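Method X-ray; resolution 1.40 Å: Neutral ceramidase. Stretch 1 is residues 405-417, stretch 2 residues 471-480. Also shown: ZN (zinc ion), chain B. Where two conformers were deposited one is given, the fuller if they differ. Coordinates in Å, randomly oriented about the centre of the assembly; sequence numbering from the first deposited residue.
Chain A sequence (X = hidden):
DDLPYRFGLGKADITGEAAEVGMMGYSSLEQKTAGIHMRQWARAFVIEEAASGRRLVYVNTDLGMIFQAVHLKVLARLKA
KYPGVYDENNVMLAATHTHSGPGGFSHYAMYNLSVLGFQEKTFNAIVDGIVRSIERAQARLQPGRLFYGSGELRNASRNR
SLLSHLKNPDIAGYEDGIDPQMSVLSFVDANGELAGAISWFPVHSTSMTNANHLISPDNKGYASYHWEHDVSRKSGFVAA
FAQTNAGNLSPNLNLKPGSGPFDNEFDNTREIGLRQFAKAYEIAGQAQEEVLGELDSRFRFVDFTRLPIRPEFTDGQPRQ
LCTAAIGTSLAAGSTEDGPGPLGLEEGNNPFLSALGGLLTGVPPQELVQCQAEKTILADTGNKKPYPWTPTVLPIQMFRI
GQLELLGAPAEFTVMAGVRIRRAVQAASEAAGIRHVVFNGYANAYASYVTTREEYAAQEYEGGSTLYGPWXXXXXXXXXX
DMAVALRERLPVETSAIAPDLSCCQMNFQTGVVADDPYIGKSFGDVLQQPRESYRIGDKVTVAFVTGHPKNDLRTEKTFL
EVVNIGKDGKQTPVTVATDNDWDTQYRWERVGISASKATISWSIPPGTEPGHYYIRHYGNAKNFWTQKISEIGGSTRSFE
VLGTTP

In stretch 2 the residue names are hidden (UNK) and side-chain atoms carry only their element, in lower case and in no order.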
# COMPACT_ATOMS: atom_id res chain seq x y z
N LEU A 405 5.60 14.34 -11.00
CA LEU A 405 5.41 13.19 -10.15
C LEU A 405 5.51 11.97 -11.07
O LEU A 405 4.78 11.85 -12.05
CB LEU A 405 4.03 13.28 -9.49
CG LEU A 405 3.55 12.08 -8.69
CD1 LEU A 405 4.49 11.75 -7.51
CD2 LEU A 405 2.12 12.28 -8.20
N LEU A 406 6.46 11.09 -10.78
CA LEU A 406 6.65 9.89 -11.58
C LEU A 406 6.05 8.69 -10.89
O LEU A 406 6.25 8.51 -9.68
CB LEU A 406 8.13 9.60 -11.78
CG LEU A 406 9.00 10.44 -12.73
CD1 LEU A 406 8.77 11.92 -12.69
CD2 LEU A 406 10.50 10.14 -12.47
N GLY A 407 5.33 7.87 -11.65
CA GLY A 407 4.77 6.64 -11.10
C GLY A 407 5.54 5.48 -11.72
O GLY A 407 5.46 5.26 -12.94
N ALA A 408 6.29 4.75 -10.89
CA ALA A 408 7.14 3.65 -11.35
C ALA A 408 6.69 2.32 -10.75
O ALA A 408 6.50 2.25 -9.52
CB ALA A 408 8.58 3.96 -11.01
N PRO A 409 6.55 1.27 -11.60
CA PRO A 409 5.95 0.00 -11.17
C PRO A 409 6.86 -1.01 -10.50
O PRO A 409 6.81 -2.21 -10.82
CB PRO A 409 5.41 -0.58 -12.49
CG PRO A 409 6.47 -0.11 -13.52
CD PRO A 409 6.82 1.30 -13.05
N ALA A 410 7.72 -0.54 -9.60
CA ALA A 410 8.64 -1.45 -8.93
C ALA A 410 9.21 -0.82 -7.65
O ALA A 410 8.86 0.32 -7.29
CB ALA A 410 9.80 -1.84 -9.88
N GLU A 411 10.07 -1.57 -6.95
CA GLU A 411 10.80 -1.07 -5.78
C GLU A 411 12.18 -0.62 -6.22
O GLU A 411 13.01 -1.46 -6.54
CB GLU A 411 10.98 -2.17 -4.72
CG GLU A 411 9.78 -3.06 -4.51
CD GLU A 411 9.76 -3.69 -3.13
OE1 GLU A 411 10.32 -3.12 -2.13
OE2 GLU A 411 9.15 -4.76 -3.02
N PHE A 412 12.43 0.68 -6.22
CA PHE A 412 13.72 1.19 -6.66
C PHE A 412 14.61 1.44 -5.46
O PHE A 412 14.19 2.02 -4.48
CB PHE A 412 13.53 2.47 -7.45
CG PHE A 412 12.93 2.24 -8.81
CD1 PHE A 412 11.59 1.82 -8.95
CD2 PHE A 412 13.68 2.47 -9.96
CE1 PHE A 412 11.05 1.58 -10.21
CE2 PHE A 412 13.12 2.27 -11.21
CZ PHE A 412 11.80 1.81 -11.34
N THR A 413 15.87 1.05 -5.54
CA THR A 413 16.79 1.41 -4.48
C THR A 413 17.04 2.90 -4.51
O THR A 413 16.70 3.57 -5.48
CB THR A 413 18.15 0.76 -4.68
OG1 THR A 413 18.66 1.17 -5.96
CG2 THR A 413 18.03 -0.75 -4.60
N VAL A 414 17.64 3.42 -3.44
CA VAL A 414 17.88 4.87 -3.34
C VAL A 414 18.55 5.40 -4.63
O VAL A 414 18.02 6.31 -5.26
CB VAL A 414 18.75 5.22 -2.09
CG1 VAL A 414 19.22 6.70 -2.11
CG2 VAL A 414 17.97 4.90 -0.80
N MET A 415 19.69 4.83 -5.02
CA MET A 415 20.41 5.38 -6.16
C MET A 415 19.70 5.09 -7.48
O MET A 415 19.82 5.88 -8.45
CB MET A 415 21.87 4.90 -6.21
CG MET A 415 22.76 5.42 -5.08
SD MET A 415 22.47 7.17 -4.64
CE MET A 415 22.80 8.08 -6.17
N ALA A 416 18.95 3.99 -7.55
CA ALA A 416 18.22 3.72 -8.80
C ALA A 416 17.17 4.82 -9.03
O ALA A 416 17.01 5.32 -10.16
CB ALA A 416 17.60 2.32 -8.79
N GLY A 417 16.51 5.22 -7.96
CA GLY A 417 15.50 6.28 -8.04
C GLY A 417 16.12 7.66 -8.19
O GLY A 417 15.68 8.48 -9.02
N UNK A 471 18.25 -3.16 -16.18
CA UNK A 471 16.88 -2.80 -15.78
C UNK A 471 16.77 -1.32 -15.38
O UNK A 471 15.85 -0.60 -15.83
c UNK A 471 16.36 -3.73 -14.65
c UNK A 471 14.93 -3.36 -14.25
o UNK A 471 16.38 -5.09 -15.11
N UNK A 472 17.70 -0.85 -14.54
CA UNK A 472 17.64 0.54 -14.09
C UNK A 472 17.80 1.50 -15.27
O UNK A 472 17.09 2.50 -15.36
c UNK A 472 19.12 3.35 -13.07
n UNK A 472 18.63 4.57 -12.77
c UNK A 472 18.55 2.17 -12.28
o UNK A 472 20.00 3.18 -13.92
c UNK A 472 18.68 0.81 -13.01
N UNK A 473 18.76 1.19 -16.14
CA UNK A 473 19.06 2.01 -17.33
C UNK A 473 17.81 2.11 -18.22
O UNK A 473 17.49 3.21 -18.73
c UNK A 473 20.22 1.39 -18.10
N UNK A 474 17.09 1.00 -18.35
CA UNK A 474 15.83 0.97 -19.14
C UNK A 474 14.82 1.94 -18.55
O UNK A 474 14.21 2.74 -19.28
c UNK A 474 15.23 -0.43 -19.17
N UNK A 475 14.61 1.86 -17.23
CA UNK A 475 13.66 2.79 -16.60
C UNK A 475 14.11 4.24 -16.76
O UNK A 475 13.29 5.12 -16.98
o UNK A 475 9.81 -1.72 -13.95
c UNK A 475 10.24 0.49 -14.71
c UNK A 475 13.47 2.46 -15.13
c UNK A 475 12.51 1.33 -14.86
c UNK A 475 10.72 -0.73 -14.26
c UNK A 475 11.13 1.52 -14.99
c UNK A 475 12.97 0.09 -14.42
c UNK A 475 12.10 -0.94 -14.12
N UNK A 476 15.41 4.49 -16.66
CA UNK A 476 15.88 5.86 -16.79
C UNK A 476 15.59 6.38 -18.20
O UNK A 476 15.08 7.50 -18.37
n UNK A 476 20.11 8.24 -16.00
o UNK A 476 19.28 6.82 -14.45
c UNK A 476 17.37 5.97 -16.46
c UNK A 476 19.15 7.45 -15.50
c UNK A 476 17.87 7.39 -16.30
N UNK A 477 15.87 5.56 -19.21
CA UNK A 477 15.58 5.93 -20.59
C UNK A 477 14.09 6.21 -20.79
O UNK A 477 13.73 7.20 -21.42
c UNK A 477 15.56 4.99 -22.96
c UNK A 477 15.96 4.78 -21.51
n UNK A 477 17.39 3.84 -23.97
c UNK A 477 16.08 3.89 -23.82
o UNK A 477 15.32 3.04 -24.30
N UNK A 478 13.25 5.32 -20.26
CA UNK A 478 11.80 5.45 -20.43
C UNK A 478 11.27 6.74 -19.81
O UNK A 478 10.45 7.46 -20.43
c UNK A 478 10.81 2.93 -21.99
c UNK A 478 11.10 4.23 -19.83
c UNK A 478 10.80 1.74 -19.80
c UNK A 478 11.35 2.92 -20.58
N UNK A 479 11.70 7.03 -18.58
CA UNK A 479 11.29 8.27 -17.93
C UNK A 479 11.87 9.52 -18.57
O UNK A 479 11.19 10.55 -18.65
c UNK A 479 10.55 7.43 -15.65
c UNK A 479 8.53 6.05 -14.21
c UNK A 479 8.27 7.26 -14.79
c UNK A 479 9.26 7.95 -15.50
c UNK A 479 11.58 8.20 -16.42
c UNK A 479 10.83 6.18 -15.07
c UNK A 479 9.81 5.49 -14.33
N UNK A 480 13.13 9.47 -19.01
CA UNK A 480 13.69 10.65 -19.68
C UNK A 480 12.94 10.92 -20.99
O UNK A 480 12.55 12.08 -21.26
c UNK A 480 15.21 10.51 -19.91
c UNK A 480 15.71 11.54 -20.94
c UNK A 480 15.90 10.70 -18.58
ZN ZN B . 9.88 -4.48 -0.64
O HOH W 1 9.20 -6.23 0.33

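Position 471 opens the helix with three side-chain atoms, a first carbon carrying one oxygen and one carbon, and touches nothing on stretch 1. This branched hydroxyl is Thr 471, buried but suited to its place because the hydroxyl is hydrogen-bonded elsewhere in the structure.

Position 472 has three carbons in a row, the third bearing an oxygen and a nitrogen. The nitrogen lies near Ala 416 O and the carbons pack against Ala 416 CB. This is Gln 472. Its CA-to-CB bond points sideways, but its end comes nearer: Gln 472 NE2 donates to Ala 416 O at 3.2 Å, and Gln 472 CG lies 3.6 Å from Ala 416 CB. An amide suits this place because its nitrogen has two hydrogens to give.

Positions 473 and 474 each hold a single carbon, beyond reach of stretch 1: Ala 473 and Ala 474. Both are buried, where a lone methyl takes little room and favours the helix.

At 475 one carbon leads to a six-carbon ring bearing an oxygen. The ring offers one face to the edge of Phe 412, and the oxygen approaches Pro 409. This is Tyr 475. Phe 412 CZ lies 3.6 Å from Tyr 475 CG; the ring centroids are 4.9 Å apart and the planes meet at 73°, an edge-to-face pair. Tyr 475 OH lies 3.7 Å from Pro 409 CG, so a long, flat side chain touches both loop and strand.

Position 476 again shows three carbons, the third with one oxygen and one nitrogen, and does not touch stretch 1: Gln 476. Gln 476 OE1 accepts from Gln 472 NE2 at 2.9 Å, using that amide's second hydrogen.

Position 477 has three carbons, the third carrying one oxygen and one nitrogen, out of reach of stretch 1: Gln 477, its amide buried. At 478 four carbons fork at the second, also out of reach: Leu 478, a hydrocarbon suited to a buried site.

Position 479 carries one carbon and a six-carbon ring without oxygen, packed against Leu 406, Gly 407 and Ala 408: Phe 479. Leu 406 CD2 lies over one face; Leu 406 CG is 3.7 Å from Phe 479 CD1. At the edge, Gly 407 O is 3.4 Å from Phe 479 CZ. Ala 408 CB lies 3.8 Å from Phe 479 CZ. A plain hydrocarbon ring fits this largely apolar setting.

Position 480, a carbon carrying two more, touches nothing on stretch 1: Val 480, partly exposed, a branched hydrocarbon the helix tolerates.

The contact uses 472, 475 and 479, spaced three and four apart along one helical side. Two aromatic rings supply most of the packing; one amide adds the single hydrogen bond between the stretches.

Stretch 2 (471-480) TQAAYQQLFV
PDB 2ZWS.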